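Local coordinates for protein probable chitinase A (Chromobacterium violaceum, PDB 4TX8) that probably hydrolyses chitin as an endo-acting chitinase of glycoside hydrolase family 18, with a carbohydrate-binding module likely to hold the polymer, at residues L252-G264 with N271-D285. Sequence-based numbering, arbitrary orientation.
Sequences LSMAPEHPYVQGG and NWGAYLPIIDGLRDD. With CA (calcium ion), chain D.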
loop_
_atom_site.group_PDB
_atom_site.type_symbol
_atom_site.label_atom_id
_atom_site.label_comp_id
_atom_site.label_asym_id
_atom_site.label_seq_id
_atom_site.Cartn_x
_atom_site.Cartn_y
_atom_site.Cartn_z
ATOM N N LEU A 252 4.705 -4.650 -11.046
ATOM C CA LEU A 252 3.271 -4.393 -11.094
ATOM C C LEU A 252 2.591 -4.814 -9.801
ATOM O O LEU A 252 2.626 -5.984 -9.426
ATOM C CB LEU A 252 2.625 -5.119 -12.278
ATOM C CG LEU A 252 1.094 -5.059 -12.334
ATOM C CD1 LEU A 252 0.602 -3.620 -12.484
ATOM C CD2 LEU A 252 0.555 -5.938 -13.455
ATOM N N SER A 253 1.970 -3.856 -9.119
ATOM C CA SER A 253 1.188 -4.181 -7.937
ATOM C C SER A 253 -0.231 -3.646 -8.053
ATOM O O SER A 253 -0.504 -2.726 -8.825
ATOM C CB SER A 253 1.851 -3.634 -6.673
ATOM O OG SER A 253 1.901 -2.220 -6.686
ATOM N N MET A 254 -1.131 -4.246 -7.285
ATOM C CA MET A 254 -2.524 -3.826 -7.241
ATOM C C MET A 254 -2.967 -3.693 -5.797
ATOM O O MET A 254 -2.625 -4.526 -4.958
ATOM C CB MET A 254 -3.427 -4.825 -7.962
ATOM C CG MET A 254 -3.028 -5.129 -9.392
ATOM S SD MET A 254 -4.026 -6.481 -10.040
ATOM C CE MET A 254 -3.345 -6.626 -11.700
ATOM N N ALA A 255 -3.742 -2.654 -5.510
ATOM C CA ALA A 255 -4.267 -2.472 -4.163
ATOM C C ALA A 255 -5.772 -2.218 -4.156
ATOM O O ALA A 255 -6.219 -1.188 -3.665
ATOM C CB ALA A 255 -3.540 -1.327 -3.468
ATOM N N PRO A 256 -6.562 -3.164 -4.685
ATOM C CA PRO A 256 -8.008 -2.933 -4.683
ATOM C C PRO A 256 -8.642 -3.238 -3.327
ATOM O O PRO A 256 -8.118 -4.052 -2.569
ATOM C CB PRO A 256 -8.513 -3.900 -5.755
ATOM C CG PRO A 256 -7.534 -5.013 -5.733
ATOM C CD PRO A 256 -6.213 -4.467 -5.278
ATOM N N GLU A 257 -9.752 -2.573 -3.030
ATOM C CA GLU A 257 -10.517 -2.843 -1.821
ATOM C C GLU A 257 -11.213 -4.190 -1.965
ATOM O O GLU A 257 -11.583 -4.577 -3.074
ATOM C CB GLU A 257 -11.521 -1.718 -1.573
ATOM C CG GLU A 257 -10.858 -0.348 -1.556
ATOM C CD GLU A 257 -11.845 0.798 -1.478
ATOM O OE1 GLU A 257 -12.802 0.716 -0.680
ATOM O OE2 GLU A 257 -11.658 1.786 -2.218
ATOM N N HIS A 258 -11.398 -4.905 -0.859
ATOM C CA HIS A 258 -11.822 -6.302 -0.965
ATOM C C HIS A 258 -13.202 -6.543 -1.616
ATOM O O HIS A 258 -13.407 -7.616 -2.183
ATOM C CB HIS A 258 -11.744 -6.999 0.412
ATOM C CG HIS A 258 -12.775 -6.569 1.409
ATOM N ND1 HIS A 258 -14.113 -6.872 1.283
ATOM C CD2 HIS A 258 -12.649 -5.922 2.594
ATOM C CE1 HIS A 258 -14.772 -6.398 2.325
ATOM N NE2 HIS A 258 -13.906 -5.818 3.136
ATOM N N PRO A 259 -14.135 -5.563 -1.574
ATOM C CA PRO A 259 -15.346 -5.839 -2.364
ATOM C C PRO A 259 -15.080 -6.051 -3.860
ATOM O O PRO A 259 -15.824 -6.791 -4.506
ATOM C CB PRO A 259 -16.196 -4.583 -2.149
ATOM C CG PRO A 259 -15.778 -4.078 -0.820
ATOM C CD PRO A 259 -14.303 -4.357 -0.737
ATOM N N TYR A 260 -14.036 -5.421 -4.392
ATOM C CA TYR A 260 -13.702 -5.554 -5.810
ATOM C C TYR A 260 -13.088 -6.911 -6.140
ATOM O O TYR A 260 -13.008 -7.291 -7.310
ATOM C CB TYR A 260 -12.733 -4.451 -6.242
ATOM C CG TYR A 260 -13.323 -3.060 -6.253
ATOM C CD1 TYR A 260 -13.433 -2.320 -5.082
ATOM C CD2 TYR A 260 -13.759 -2.480 -7.438
ATOM C CE1 TYR A 260 -13.968 -1.040 -5.091
ATOM C CE2 TYR A 260 -14.292 -1.206 -7.457
ATOM C CZ TYR A 260 -14.396 -0.492 -6.282
ATOM O OH TYR A 260 -14.928 0.775 -6.301
ATOM N N VAL A 261 -12.642 -7.633 -5.116
ATOM C CA VAL A 261 -11.952 -8.901 -5.328
ATOM C C VAL A 261 -12.701 -10.058 -4.664
ATOM O O VAL A 261 -13.517 -10.718 -5.308
ATOM C CB VAL A 261 -10.502 -8.836 -4.808
ATOM C CG1 VAL A 261 -9.742 -10.110 -5.158
ATOM C CG2 VAL A 261 -9.796 -7.633 -5.407
ATOM N N GLN A 262 -12.441 -10.294 -3.380
ATOM C CA GLN A 262 -13.058 -11.417 -2.680
ATOM C C GLN A 262 -14.574 -11.262 -2.578
ATOM O O GLN A 262 -15.289 -12.246 -2.387
ATOM C CB GLN A 262 -12.449 -11.584 -1.286
ATOM C CG GLN A 262 -10.981 -12.015 -1.294
ATOM C CD GLN A 262 -10.023 -10.839 -1.192
ATOM O OE1 GLN A 262 -10.395 -9.699 -1.474
ATOM N NE2 GLN A 262 -8.787 -11.110 -0.775
ATOM N N GLY A 263 -15.061 -10.031 -2.718
ATOM C CA GLY A 263 -16.492 -9.776 -2.750
ATOM C C GLY A 263 -17.200 -10.569 -3.837
ATOM O O GLY A 263 -18.378 -10.901 -3.707
ATOM N N GLY A 264 -16.471 -10.883 -4.906
ATOM C CA GLY A 264 -17.007 -11.651 -6.017
ATOM C C GLY A 264 -17.516 -13.027 -5.631
ATOM O O GLY A 264 -18.358 -13.603 -6.323
ATOM N N ASN A 271 -19.394 -2.845 -8.578
ATOM C CA ASN A 271 -17.993 -2.940 -8.176
ATOM C C ASN A 271 -17.609 -4.317 -7.643
ATOM O O ASN A 271 -16.431 -4.672 -7.612
ATOM C CB ASN A 271 -17.677 -1.892 -7.112
ATOM C CG ASN A 271 -17.932 -0.486 -7.590
ATOM O OD1 ASN A 271 -17.481 -0.091 -8.666
ATOM N ND2 ASN A 271 -18.669 0.279 -6.798
ATOM N N TRP A 272 -18.600 -5.088 -7.210
ATOM C CA TRP A 272 -18.312 -6.330 -6.505
ATOM C C TRP A 272 -17.813 -7.420 -7.449
ATOM O O TRP A 272 -18.484 -7.796 -8.412
ATOM C CB TRP A 272 -19.545 -6.779 -5.711
ATOM C CG TRP A 272 -19.640 -6.013 -4.421
ATOM C CD1 TRP A 272 -19.769 -4.660 -4.285
ATOM C CD2 TRP A 272 -19.563 -6.544 -3.090
ATOM N NE1 TRP A 272 -19.791 -4.319 -2.956
ATOM C CE2 TRP A 272 -19.668 -5.455 -2.200
ATOM C CE3 TRP A 272 -19.425 -7.834 -2.564
ATOM C CZ2 TRP A 272 -19.639 -5.615 -0.815
ATOM C CZ3 TRP A 272 -19.398 -7.991 -1.186
ATOM C CH2 TRP A 272 -19.505 -6.888 -0.328
ATOM N N GLY A 273 -16.603 -7.898 -7.167
ATOM C CA GLY A 273 -15.922 -8.856 -8.019
ATOM C C GLY A 273 -15.368 -8.258 -9.302
ATOM O O GLY A 273 -14.796 -8.971 -10.123
ATOM N N ALA A 274 -15.518 -6.945 -9.468
ATOM C CA ALA A 274 -15.220 -6.294 -10.745
ATOM C C ALA A 274 -13.736 -6.314 -11.106
ATOM O O ALA A 274 -13.379 -6.149 -12.270
ATOM C CB ALA A 274 -15.731 -4.859 -10.733
ATOM N N TYR A 275 -12.875 -6.518 -10.115
ATOM C CA TYR A 275 -11.433 -6.508 -10.348
ATOM C C TYR A 275 -10.887 -7.868 -10.776
ATOM O O TYR A 275 -9.750 -7.964 -11.240
ATOM C CB TYR A 275 -10.697 -6.050 -9.089
ATOM C CG TYR A 275 -9.602 -5.046 -9.344
ATOM C CD1 TYR A 275 -8.311 -5.456 -9.655
ATOM C CD2 TYR A 275 -9.858 -3.683 -9.271
ATOM C CE1 TYR A 275 -7.307 -4.532 -9.885
ATOM C CE2 TYR A 275 -8.864 -2.757 -9.498
ATOM C CZ TYR A 275 -7.591 -3.184 -9.805
ATOM O OH TYR A 275 -6.600 -2.257 -10.032
ATOM N N LEU A 276 -11.688 -8.918 -10.615
ATOM C CA LEU A 276 -11.197 -10.280 -10.827
ATOM C C LEU A 276 -10.692 -10.560 -12.257
ATOM O O LEU A 276 -9.656 -11.202 -12.420
ATOM C CB LEU A 276 -12.278 -11.297 -10.438
ATOM C CG LEU A 276 -12.682 -11.300 -8.956
ATOM C CD1 LEU A 276 -13.893 -12.189 -8.721
ATOM C CD2 LEU A 276 -11.525 -11.733 -8.064
ATOM N N PRO A 277 -11.405 -10.087 -13.299
ATOM C CA PRO A 277 -10.803 -10.332 -14.618
ATOM C C PRO A 277 -9.549 -9.492 -14.880
ATOM O O PRO A 277 -8.736 -9.868 -15.723
ATOM C CB PRO A 277 -11.926 -9.963 -15.597
ATOM C CG PRO A 277 -12.861 -9.113 -14.823
ATOM C CD PRO A 277 -12.783 -9.575 -13.409
ATOM N N ILE A 278 -9.385 -8.383 -14.165
ATOM C CA ILE A 278 -8.170 -7.581 -14.282
ATOM C C ILE A 278 -6.976 -8.351 -13.713
ATOM O O ILE A 278 -5.918 -8.432 -14.340
ATOM C CB ILE A 278 -8.307 -6.225 -13.559
ATOM C CG1 ILE A 278 -9.427 -5.396 -14.195
ATOM C CG2 ILE A 278 -6.989 -5.460 -13.593
ATOM C CD1 ILE A 278 -9.729 -4.103 -13.459
ATOM N N ILE A 279 -7.163 -8.917 -12.525
ATOM C CA ILE A 279 -6.162 -9.782 -11.910
ATOM C C ILE A 279 -5.853 -10.981 -12.800
ATOM O O ILE A 279 -4.690 -11.322 -13.023
ATOM C CB ILE A 279 -6.629 -10.299 -10.535
ATOM C CG1 ILE A 279 -6.900 -9.130 -9.586
ATOM C CG2 ILE A 279 -5.598 -11.251 -9.942
ATOM C CD1 ILE A 279 -7.672 -9.528 -8.341
ATOM N N ASP A 280 -6.905 -11.617 -13.308
ATOM C CA ASP A 280 -6.750 -12.819 -14.118
ATOM C C ASP A 280 -5.978 -12.522 -15.400
ATOM O O ASP A 280 -5.079 -13.270 -15.779
ATOM C CB ASP A 280 -8.116 -13.424 -14.449
ATOM C CG ASP A 280 -8.005 -14.707 -15.250
ATOM O OD1 ASP A 280 -7.158 -15.559 -14.903
ATOM O OD2 ASP A 280 -8.762 -14.859 -16.232
ATOM N N GLY A 281 -6.325 -11.417 -16.054
ATOM C CA GLY A 281 -5.665 -11.020 -17.284
ATOM C C GLY A 281 -4.203 -10.643 -17.115
ATOM O O GLY A 281 -3.427 -10.738 -18.059
ATOM N N LEU A 282 -3.824 -10.218 -15.912
ATOM C CA LEU A 282 -2.457 -9.765 -15.662
ATOM C C LEU A 282 -1.679 -10.675 -14.714
ATOM O O LEU A 282 -0.618 -10.290 -14.220
ATOM C CB LEU A 282 -2.473 -8.340 -15.095
ATOM C CG LEU A 282 -2.927 -7.237 -16.052
ATOM C CD1 LEU A 282 -3.159 -5.936 -15.303
ATOM C CD2 LEU A 282 -1.902 -7.043 -17.162
ATOM N N ARG A 283 -2.192 -11.877 -14.462
ATOM C CA ARG A 283 -1.614 -12.739 -13.433
ATOM C C ARG A 283 -0.158 -13.116 -13.716
ATOM O O ARG A 283 0.630 -13.283 -12.786
ATOM C CB ARG A 283 -2.458 -14.010 -13.250
ATOM C CG ARG A 283 -2.468 -14.967 -14.432
ATOM C CD ARG A 283 -3.158 -16.281 -14.065
ATOM N NE ARG A 283 -4.512 -16.074 -13.553
ATOM C CZ ARG A 283 -4.899 -16.361 -12.312
ATOM N NH1 ARG A 283 -4.039 -16.880 -11.446
ATOM N NH2 ARG A 283 -6.152 -16.137 -11.936
ATOM N N ASP A 284 0.205 -13.232 -14.991
ATOM C CA ASP A 284 1.582 -13.563 -15.352
ATOM C C ASP A 284 2.525 -12.395 -15.078
ATOM O O ASP A 284 3.735 -12.579 -14.946
ATOM C CB ASP A 284 1.677 -13.968 -16.824
ATOM C CG ASP A 284 0.964 -15.276 -17.118
ATOM O OD1 ASP A 284 0.911 -16.143 -16.221
ATOM O OD2 ASP A 284 0.455 -15.436 -18.249
ATOM N N ASP A 285 1.963 -11.194 -14.989
ATOM C CA ASP A 285 2.762 -9.984 -14.829
ATOM C C ASP A 285 2.703 -9.416 -13.415
ATOM O O ASP A 285 3.501 -8.553 -13.055
ATOM C CB ASP A 285 2.300 -8.925 -15.829
ATOM C CG ASP A 285 2.469 -9.374 -17.264
ATOM O OD1 ASP A 285 3.582 -9.811 -17.614
ATOM O OD2 ASP A 285 1.487 -9.304 -18.035
HETATM CA CA CA D . -7.661 0.711 -4.024
HETATM O O HOH W 1 -8.995 2.640 -3.034
#
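The flat ring of Tyr-275 lies between Pro-256, whose CB sits over one face 3.8 Å from the ring centroid, and Ile-278 CD1 over the opposite face. Met-254 completes this setting at the ring edge, its SD 3.8 Å from Tyr-275 CE1, a Met-aromatic contact. With CG beside the backbone N (chi1 -54°) and an extended chain beyond, Met-254 reaches from strand 251-254 to put CE 3.7 Å from Leu-282 CD1, just past the helix; an unbranched, flexible thioether suits this long reach. Val-261, with CG1 trans to its backbone N, sets CG1 against Leu-276 CD2 and Ile-279 CD1, while CG2 meets Tyr-275 CB.

Farther along, two CH-pi contacts form: the rigid ring of Pro-259 offers CB to the flat indole of Trp-272, 3.6 Å from CE2, and Asn-271 CB lies over one face of Tyr-260. Gly-273 N donates to Pro-259 O (3.0 Å) and Tyr-275 N to Tyr-260 O (2.9 Å). Gly-273, at positive phi, packs its CA 3.6 Å from Gly-264 CA, where two glycines permit close approach.

Within this beta-alpha-beta unit of the TIM barrel, apolar packing and both backbone bonds thus seat the loop whose first residue, Ala-255, gives its carbonyl O to calcium, which Asp-218, Glu-220 and a water also bind.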